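Local coordinates for putative D-alanine N-acetyltransferase of GNAT family (Desulfovibrio desulfuricans subsp. desulfuricans, PDB 2R7H), which probably transfers an acyl group, most likely acetyl from acetyl-CoA, as a GNAT-family acyltransferase, at residues V20-V26 with F70-E75; A151-A157 with K169-L174. One frame throughout, in Å; residues are numbered along the deposited sequence.

How the interactions relate
Both contacts are antiparallel strand pairings in one mixed seven-stranded sheet, and they sit at its two edges. Interaction 1 pairs edge strand 21-23 with strand 69-75; interaction 2 pairs strand 154-159, the outermost at the other edge, with strand 167-175. Their centres are 25 Å apart, on opposite sides of the chain's centre, and their nearest atoms remain about 13 Å apart, so they are joined through the sheet and do not touch. Helix 111-125 packs against side chains of both. Along the chain, interaction 1 closes before interaction 2 opens. No other chain of the assembly touches the segments of interaction 1, whereas those of interaction 2 also meet the second subunit.

Interaction 1. Residues V20-V26 with F70-E75; sequences VAFRRQV and FVFATE
Four backbone hydrogen bonds fix the antiparallel register. Ala21 N to Thr74 O and Thr74 N to Ala21 O are both 2.8 Å; Arg23 N to Phe72 O is 2.9 Å and Phe72 N to Arg23 O 2.8 Å. Phe22 and Ala73 form the non-hydrogen-bonded pair between them, CA to CA 4.7 Å. Thr74, chi1 p, adds a weak bond from OG1 to Ala21 O (3.3 Å). Arg24 breaks the extended path with psi -23°; beyond the last bridge a water accepts from Phe70 N (2.8 Å) and donates to Arg24 O (2.7 Å). The axes of 21-23 and 70-75 approach to 4.6 Å at 151°. Strands 21-23 and 69-75 form one edge of the GNAT sheet: the 43 residues between the segments are mostly helical, and Val71 and Ala73 bond onward to strand 78-87. Arg23, t at chi1 and chi2, curls at chi3 (50°) so that NH1 reaches Gln25 O (2.9 Å) and also salt-bridges Asp30; Phe72 CB lies over one face of its guanidinium. Arg24 turns instead to Asp122 and Glu118, its guanidinium face against Val71 CG2. On the Phe22 face, CE1 of Phe22 meets Ala73 CB at 3.7 Å and CD1 meets Val71 CG1 at 3.8 Å, with Leu115 of helix 111-125 covering both Phe22 and Val71. Val26 CG2 packs on Phe70 CD1 (3.7 Å) and on the edge of the Phe72 ring (CE2, 4.0 Å).

Interaction 2. Residues A151-A157 with K169-L174; sequences AGFSAEA and KIIYRL
Helix 142-150 ends in a Schellman motif at Gly152 (phi 95°), where a CB would jam against the preceding carbonyl. Leu174 CD1 occupies the space beside this turn, 3.5 Å from Gly152 O. Phe153, chi1 m, packs its ring against strand 167-175: Leu174 CB sits over the ring face, 3.8 Å from its centroid in a CH-pi contact, and Tyr172 CB lies 3.8 Å from Phe153 CD2. Ala155 CB rests beside Tyr172 CE1 (3.8 Å) and Ile170 CG2 (4.0 Å). Antiparallel pairing starts with Ser154 N to Arg173 O (3.0 Å) and Arg173 N to Ser154 O (2.7 Å). Glu156, psi -24°, then shifts the register by one: Glu156 N (2.7 Å) and, weakly, Ala157 N (3.3 Å) share Ile171 O, while Ile171 N returns to Ala157 O (2.8 Å). Glu156 OE1 salt-bridges Arg173 NH1 at 2.9 Å, and OE2 accepts from Lys160 N of the second subunit. Ala157 packs on Ala157 of that subunit, putting this edge at the dimer interface. The axes of 154-157 and 169-174 approach to 4.4 Å, with 125° between their N-to-C directions, and Glu156 and Ala157 opposite Ile171 make a classic beta bulge in the C-terminal hairpin of a GNAT fold.

Interaction 1. Residues V20-V26 with F70-E75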
ATOM      1  N   VAL B  20     -10.540  29.190  11.950  1.00 53.62           N
ATOM      2  CA  VAL B  20     -10.203  28.163  10.967  1.00 50.62           C
ATOM      3  C   VAL B  20     -11.479  27.444  10.559  1.00 48.59           C
ATOM      4  O   VAL B  20     -12.274  27.077  11.437  1.00 50.85           O
ATOM      5  CB  VAL B  20      -9.249  27.110  11.541  1.00 50.78           C
ATOM      6  CG1 VAL B  20      -9.014  26.009  10.522  1.00 52.43           C
ATOM      7  CG2 VAL B  20      -7.950  27.750  11.939  1.00 51.59           C
ATOM      8  N   ALA B  21     -11.699  27.266   9.254  1.00 44.81           N
ATOM      9  CA  ALA B  21     -12.869  26.520   8.743  1.00 42.49           C
ATOM     10  C   ALA B  21     -12.364  25.206   8.115  1.00 39.44           C
ATOM     11  O   ALA B  21     -11.366  25.219   7.391  1.00 37.32           O
ATOM     12  CB  ALA B  21     -13.629  27.324   7.709  1.00 41.01           C
ATOM     13  N   PHE B  22     -13.052  24.098   8.382  1.00 38.57           N
ATOM     14  CA  PHE B  22     -12.705  22.782   7.817  1.00 40.41           C
ATOM     15  C   PHE B  22     -13.630  22.500   6.638  1.00 42.72           C
ATOM     16  O   PHE B  22     -14.844  22.643   6.770  1.00 47.89           O
ATOM     17  CB  PHE B  22     -12.752  21.686   8.869  1.00 38.44           C
ATOM     18  CG  PHE B  22     -11.748  21.889   9.941  1.00 33.07           C
ATOM     19  CD1 PHE B  22     -10.404  21.665   9.677  1.00 31.49           C
ATOM     20  CD2 PHE B  22     -12.114  22.320  11.196  1.00 38.90           C
ATOM     21  CE1 PHE B  22      -9.460  21.857  10.651  1.00 36.12           C
ATOM     22  CE2 PHE B  22     -11.155  22.519  12.183  1.00 42.35           C
ATOM     23  CZ  PHE B  22      -9.824  22.288  11.899  1.00 34.97           C
ATOM     24  N   ARG B  23     -13.057  22.150   5.488  1.00 40.75           N
ATOM     25  CA  ARG B  23     -13.824  21.884   4.265  1.00 40.35           C
ATOM     26  C   ARG B  23     -13.413  20.531   3.700  1.00 39.79           C
ATOM     27  O   ARG B  23     -12.233  20.221   3.671  1.00 41.20           O
ATOM     28  CB  ARG B  23     -13.532  22.999   3.257  1.00 40.19           C
ATOM     29  CG  ARG B  23     -14.115  22.789   1.852  1.00 44.30           C
ATOM     30  CD  ARG B  23     -14.076  24.045   0.992  1.00 43.04           C
ATOM     31  NE  ARG B  23     -12.768  24.708   0.960  1.00 43.24           N
ATOM     32  CZ  ARG B  23     -11.721  24.331   0.224  1.00 46.73           C
ATOM     33  NH1 ARG B  23     -11.767  23.249  -0.531  1.00 48.03           N
ATOM     34  NH2 ARG B  23     -10.594  25.026   0.275  1.00 50.66           N
ATOM     35  N   ARG B  24     -14.388  19.739   3.277  1.00 40.12           N
ATOM     36  CA  ARG B  24     -14.154  18.432   2.666  1.00 41.21           C
ATOM     37  C   ARG B  24     -14.288  18.437   1.155  1.00 42.81           C
ATOM     38  O   ARG B  24     -13.773  17.536   0.511  1.00 39.46           O
ATOM     39  CB  ARG B  24     -15.094  17.354   3.189  1.00 42.87           C
ATOM     40  CG  ARG B  24     -14.772  16.693   4.498  1.00 43.56           C
ATOM     41  CD  ARG B  24     -14.911  17.590   5.617  1.00 48.53           C
ATOM     42  NE  ARG B  24     -14.742  16.879   6.875  1.00 42.30           N
ATOM     43  CZ  ARG B  24     -14.700  17.491   8.050  1.00 45.15           C
ATOM     44  NH1 ARG B  24     -14.886  18.813   8.178  1.00 46.44           N
ATOM     45  NH2 ARG B  24     -14.523  16.766   9.120  1.00 36.34           N
ATOM     46  N   GLN B  25     -15.016  19.403   0.592  1.00 44.61           N
ATOM     47  CA  GLN B  25     -15.233  19.473  -0.858  1.00 49.20           C
ATOM     48  C   GLN B  25     -13.962  19.906  -1.558  1.00 45.93           C
ATOM     49  O   GLN B  25     -13.376  20.870  -1.139  1.00 43.94           O
ATOM     50  CB  GLN B  25     -16.354  20.480  -1.191  1.00 48.90           C
ATOM     51  CG  GLN B  25     -16.805  20.457  -2.674  1.00 56.48           C
ATOM     52  CD  GLN B  25     -17.900  21.474  -2.999  1.00 57.76           C
ATOM     53  OE1 GLN B  25     -17.939  22.586  -2.447  1.00 66.80           O
ATOM     54  NE2 GLN B  25     -18.765  21.111  -3.944  1.00 72.28           N
ATOM     55  N   VAL B  26     -13.559  19.197  -2.618  1.00 45.14           N
ATOM     56  CA  VAL B  26     -12.357  19.529  -3.366  1.00 46.12           C
ATOM     57  C   VAL B  26     -12.766  20.462  -4.486  1.00 48.84           C
ATOM     58  O   VAL B  26     -13.682  20.151  -5.247  1.00 48.47           O
ATOM     59  CB  VAL B  26     -11.669  18.287  -3.958  1.00 46.72           C
ATOM     60  CG1 VAL B  26     -10.437  18.680  -4.750  1.00 42.64           C
ATOM     61  CG2 VAL B  26     -11.283  17.358  -2.862  1.00 38.81           C
ATOM     62  N   PHE B  70     -10.120  14.236   1.751  1.00 35.70           N
ATOM     63  CA  PHE B  70      -9.413  15.410   2.235  1.00 36.93           C
ATOM     64  C   PHE B  70     -10.180  16.221   3.262  1.00 37.62           C
ATOM     65  O   PHE B  70     -11.405  16.258   3.214  1.00 37.57           O
ATOM     66  CB  PHE B  70      -9.207  16.371   1.036  1.00 37.21           C
ATOM     67  CG  PHE B  70      -8.376  15.801  -0.065  1.00 35.80           C
ATOM     68  CD1 PHE B  70      -8.953  15.087  -1.097  1.00 41.74           C
ATOM     69  CD2 PHE B  70      -7.011  15.929  -0.034  1.00 37.36           C
ATOM     70  CE1 PHE B  70      -8.178  14.516  -2.103  1.00 38.75           C
ATOM     71  CE2 PHE B  70      -6.239  15.357  -1.025  1.00 42.37           C
ATOM     72  CZ  PHE B  70      -6.831  14.649  -2.059  1.00 39.61           C
ATOM     73  N   VAL B  71      -9.439  16.841   4.193  1.00 36.04           N
ATOM     74  CA  VAL B  71     -10.013  17.819   5.170  1.00 34.06           C
ATOM     75  C   VAL B  71      -9.049  19.006   5.027  1.00 33.21           C
ATOM     76  O   VAL B  71      -7.860  18.867   5.319  1.00 31.58           O
ATOM     77  CB  VAL B  71     -10.037  17.385   6.662  1.00 32.59           C
ATOM     78  CG1 VAL B  71     -10.617  18.542   7.502  1.00 30.12           C
ATOM     79  CG2 VAL B  71     -10.824  16.075   6.886  1.00 28.52           C
ATOM     80  N   PHE B  72      -9.531  20.123   4.485  1.00 35.72           N
ATOM     81  CA  PHE B  72      -8.725  21.326   4.292  1.00 37.36           C
ATOM     82  C   PHE B  72      -9.035  22.342   5.393  1.00 39.15           C
ATOM     83  O   PHE B  72     -10.195  22.627   5.618  1.00 39.83           O
ATOM     84  CB  PHE B  72      -9.058  21.982   2.941  1.00 38.10           C
ATOM     85  CG  PHE B  72      -8.911  21.063   1.748  1.00 34.64           C
ATOM     86  CD1 PHE B  72      -7.663  20.727   1.278  1.00 38.71           C
ATOM     87  CD2 PHE B  72     -10.027  20.555   1.092  1.00 38.55           C
ATOM     88  CE1 PHE B  72      -7.517  19.896   0.191  1.00 42.03           C
ATOM     89  CE2 PHE B  72      -9.892  19.741  -0.007  1.00 42.70           C
ATOM     90  CZ  PHE B  72      -8.624  19.407  -0.461  1.00 37.20           C
ATOM     91  N   ALA B  73      -8.018  22.838   6.106  1.00 40.11           N
ATOM     92  CA  ALA B  73      -8.186  23.866   7.144  1.00 37.88           C
ATOM     93  C   ALA B  73      -7.924  25.211   6.433  1.00 39.24           C
ATOM     94  O   ALA B  73      -6.825  25.417   5.883  1.00 37.20           O
ATOM     95  CB  ALA B  73      -7.187  23.646   8.286  1.00 34.29           C
ATOM     96  N   THR B  74      -8.932  26.092   6.363  1.00 40.93           N
ATOM     97  CA  THR B  74      -8.760  27.415   5.712  1.00 43.91           C
ATOM     98  C   THR B  74      -8.996  28.609   6.673  1.00 44.36           C
ATOM     99  O   THR B  74      -9.739  28.492   7.640  1.00 40.44           O
ATOM    100  CB  THR B  74      -9.685  27.598   4.489  1.00 43.87           C
ATOM    101  OG1 THR B  74     -11.046  27.444   4.908  1.00 49.28           O
ATOM    102  CG2 THR B  74      -9.378  26.602   3.402  1.00 44.42           C
ATOM    103  N   GLU B  75      -8.314  29.725   6.402  1.00 50.06           N
ATOM    104  CA  GLU B  75      -8.441  30.999   7.163  1.00 55.03           C
ATOM    105  C   GLU B  75      -8.517  32.023   6.037  1.00 55.57           C
ATOM    106  O   GLU B  75      -7.541  32.174   5.284  1.00 54.26           O
ATOM    107  CB  GLU B  75      -7.240  31.342   8.060  1.00 55.54           C
ATOM    108  CG  GLU B  75      -6.831  30.289   9.108  1.00 63.24           C
ATOM    109  CD  GLU B  75      -5.680  30.777  10.026  1.00 61.59           C
ATOM    110  OE1 GLU B  75      -5.665  31.984  10.352  1.00 72.90           O
ATOM    111  OE2 GLU B  75      -4.830  29.953  10.459  1.00 68.05           O
TER
HETATM  112  O   HOH W   1     -12.574  15.079   0.586  1.00 37.84           O

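Interaction 2. Residues A151-A157 with K169-L174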
ATOM      1  N   ALA B 151      -1.207  11.804  20.013  1.00 40.29           N
ATOM      2  CA  ALA B 151      -2.602  11.703  19.574  1.00 39.83           C
ATOM      3  C   ALA B 151      -3.238  10.354  19.909  1.00 39.08           C
ATOM      4  O   ALA B 151      -4.397  10.122  19.570  1.00 43.07           O
ATOM      5  CB  ALA B 151      -2.726  12.019  18.079  1.00 41.30           C
ATOM      6  N   GLY B 152      -2.510   9.467  20.572  1.00 37.48           N
ATOM      7  CA  GLY B 152      -3.044   8.165  20.955  1.00 38.78           C
ATOM      8  C   GLY B 152      -2.753   7.013  20.002  1.00 37.74           C
ATOM      9  O   GLY B 152      -3.356   5.955  20.153  1.00 37.52           O
ATOM     10  N   PHE B 153      -1.880   7.231  19.012  1.00 37.88           N
ATOM     11  CA  PHE B 153      -1.499   6.165  18.064  1.00 38.99           C
ATOM     12  C   PHE B 153      -0.453   5.359  18.788  1.00 38.89           C
ATOM     13  O   PHE B 153       0.276   5.889  19.625  1.00 40.82           O
ATOM     14  CB  PHE B 153      -0.836   6.639  16.752  1.00 35.20           C
ATOM     15  CG  PHE B 153      -1.765   7.240  15.696  1.00 39.21           C
ATOM     16  CD1 PHE B 153      -2.216   8.561  15.767  1.00 35.71           C
ATOM     17  CD2 PHE B 153      -2.077   6.501  14.533  1.00 28.11           C
ATOM     18  CE1 PHE B 153      -3.016   9.096  14.735  1.00 40.49           C
ATOM     19  CE2 PHE B 153      -2.885   7.021  13.505  1.00 34.00           C
ATOM     20  CZ  PHE B 153      -3.362   8.310  13.606  1.00 39.34           C
ATOM     21  N   SER B 154      -0.404   4.075  18.507  1.00 38.19           N
ATOM     22  CA  SER B 154       0.592   3.215  19.096  1.00 37.39           C
ATOM     23  C   SER B 154       1.414   2.666  17.916  1.00 34.87           C
ATOM     24  O   SER B 154       0.889   2.435  16.827  1.00 32.97           O
ATOM     25  CB  SER B 154      -0.063   2.095  19.906  1.00 39.35           C
ATOM     26  OG  SER B 154      -0.832   1.250  19.062  1.00 43.56           O
ATOM     27  N   ALA B 155       2.722   2.574  18.117  1.00 34.60           N
ATOM     28  CA  ALA B 155       3.654   2.027  17.165  1.00 34.02           C
ATOM     29  C   ALA B 155       3.357   0.544  17.163  1.00 34.37           C
ATOM     30  O   ALA B 155       3.619  -0.118  18.143  1.00 39.06           O
ATOM     31  CB  ALA B 155       5.094   2.279  17.664  1.00 31.50           C
ATOM     32  N   GLU B 156       2.777   0.006  16.096  1.00 32.71           N
ATOM     33  CA  GLU B 156       2.468  -1.448  16.050  1.00 30.96           C
ATOM     34  C   GLU B 156       3.451  -2.313  15.259  1.00 32.82           C
ATOM     35  O   GLU B 156       3.530  -3.516  15.513  1.00 34.42           O
ATOM     36  CB  GLU B 156       1.041  -1.680  15.572  1.00 27.43           C
ATOM     37  CG  GLU B 156       0.579  -3.140  15.640  1.00 30.94           C
ATOM     38  CD  GLU B 156      -0.852  -3.336  15.288  1.00 34.34           C
ATOM     39  OE1 GLU B 156      -1.381  -2.529  14.501  1.00 27.40           O
ATOM     40  OE2 GLU B 156      -1.434  -4.351  15.747  1.00 29.08           O
ATOM     41  N   ALA B 157       4.188  -1.732  14.310  1.00 32.63           N
ATOM     42  CA  ALA B 157       5.142  -2.486  13.495  1.00 32.20           C
ATOM     43  C   ALA B 157       6.296  -1.591  13.071  1.00 34.00           C
ATOM     44  O   ALA B 157       6.127  -0.378  12.890  1.00 30.31           O
ATOM     45  CB  ALA B 157       4.438  -3.024  12.249  1.00 28.83           C
ATOM     46  N   LYS B 169      10.489   1.897   8.465  1.00 31.69           N
ATOM     47  CA  LYS B 169       9.114   2.365   8.360  1.00 30.48           C
ATOM     48  C   LYS B 169       8.497   1.969   9.661  1.00 30.84           C
ATOM     49  O   LYS B 169       8.640   0.805  10.040  1.00 29.45           O
ATOM     50  CB  LYS B 169       8.319   1.696   7.222  1.00 31.97           C
ATOM     51  CG  LYS B 169       6.862   2.286   7.117  1.00 33.81           C
ATOM     52  CD  LYS B 169       6.167   1.949   5.840  1.00 32.00           C
ATOM     53  CE  LYS B 169       5.770   0.562   5.715  1.00 30.43           C
ATOM     54  NZ  LYS B 169       4.859   0.409   4.514  1.00 32.21           N
ATOM     55  N   ILE B 170       7.830   2.913  10.342  1.00 28.30           N
ATOM     56  CA  ILE B 170       7.133   2.639  11.604  1.00 31.85           C
ATOM     57  C   ILE B 170       5.647   2.776  11.263  1.00 29.85           C
ATOM     58  O   ILE B 170       5.249   3.771  10.638  1.00 31.33           O
ATOM     59  CB  ILE B 170       7.476   3.584  12.784  1.00 33.28           C
ATOM     60  CG1 ILE B 170       8.955   3.510  13.191  1.00 38.56           C
ATOM     61  CG2 ILE B 170       6.641   3.169  14.048  1.00 26.60           C
ATOM     62  CD1 ILE B 170       9.900   3.950  12.193  1.00 49.60           C
ATOM     63  N   ILE B 171       4.849   1.781  11.651  1.00 29.93           N
ATOM     64  CA  ILE B 171       3.401   1.777  11.375  1.00 30.75           C
ATOM     65  C   ILE B 171       2.701   2.018  12.699  1.00 30.40           C
ATOM     66  O   ILE B 171       2.893   1.261  13.676  1.00 32.91           O
ATOM     67  CB  ILE B 171       2.893   0.477  10.712  1.00 31.81           C
ATOM     68  CG1 ILE B 171       3.676   0.168   9.416  1.00 30.22           C
ATOM     69  CG2 ILE B 171       1.399   0.626  10.379  1.00 26.54           C
ATOM     70  CD1 ILE B 171       3.342  -1.185   8.741  1.00 31.72           C
ATOM     71  N   TYR B 172       1.942   3.119  12.730  1.00 26.61           N
ATOM     72  CA  TYR B 172       1.197   3.583  13.868  1.00 28.92           C
ATOM     73  C   TYR B 172      -0.253   3.226  13.698  1.00 29.80           C
ATOM     74  O   TYR B 172      -0.835   3.394  12.645  1.00 30.12           O
ATOM     75  CB  TYR B 172       1.381   5.114  14.041  1.00 31.68           C
ATOM     76  CG  TYR B 172       2.697   5.481  14.664  1.00 30.75           C
ATOM     77  CD1 TYR B 172       2.867   5.418  16.054  1.00 34.76           C
ATOM     78  CD2 TYR B 172       3.757   5.913  13.899  1.00 35.97           C
ATOM     79  CE1 TYR B 172       4.071   5.740  16.642  1.00 34.49           C
ATOM     80  CE2 TYR B 172       4.958   6.243  14.496  1.00 37.21           C
ATOM     81  CZ  TYR B 172       5.109   6.148  15.843  1.00 32.12           C
ATOM     82  OH  TYR B 172       6.315   6.465  16.388  1.00 35.08           O
ATOM     83  N   ARG B 173      -0.853   2.761  14.767  1.00 29.51           N
ATOM     84  CA  ARG B 173      -2.237   2.322  14.777  1.00 28.52           C
ATOM     85  C   ARG B 173      -3.131   3.194  15.685  1.00 32.12           C
ATOM     86  O   ARG B 173      -2.746   3.482  16.801  1.00 30.89           O
ATOM     87  CB  ARG B 173      -2.225   0.926  15.410  1.00 27.42           C
ATOM     88  CG  ARG B 173      -3.567   0.198  15.539  1.00 25.48           C
ATOM     89  CD  ARG B 173      -3.429  -0.841  16.584  1.00 31.17           C
ATOM     90  NE  ARG B 173      -4.647  -1.617  16.715  1.00 29.87           N
ATOM     91  CZ  ARG B 173      -4.984  -2.618  15.920  1.00 38.66           C
ATOM     92  NH1 ARG B 173      -4.237  -2.956  14.860  1.00 36.41           N
ATOM     93  NH2 ARG B 173      -6.125  -3.243  16.163  1.00 33.75           N
ATOM     94  N   LEU B 174      -4.313   3.596  15.200  1.00 31.75           N
ATOM     95  CA  LEU B 174      -5.287   4.296  16.064  1.00 31.09           C
ATOM     96  C   LEU B 174      -6.595   3.530  15.970  1.00 31.37           C
ATOM     97  O   LEU B 174      -7.134   3.349  14.889  1.00 28.85           O
ATOM     98  CB  LEU B 174      -5.554   5.735  15.632  1.00 30.82           C
ATOM     99  CG  LEU B 174      -6.479   6.600  16.511  1.00 31.77           C
ATOM    100  CD1 LEU B 174      -5.813   6.952  17.816  1.00 34.57           C
ATOM    101  CD2 LEU B 174      -6.799   7.876  15.802  1.00 29.35           C
TER
HETATM  102  O   HOH W   2      -3.497   1.576  19.310  1.00 54.67           O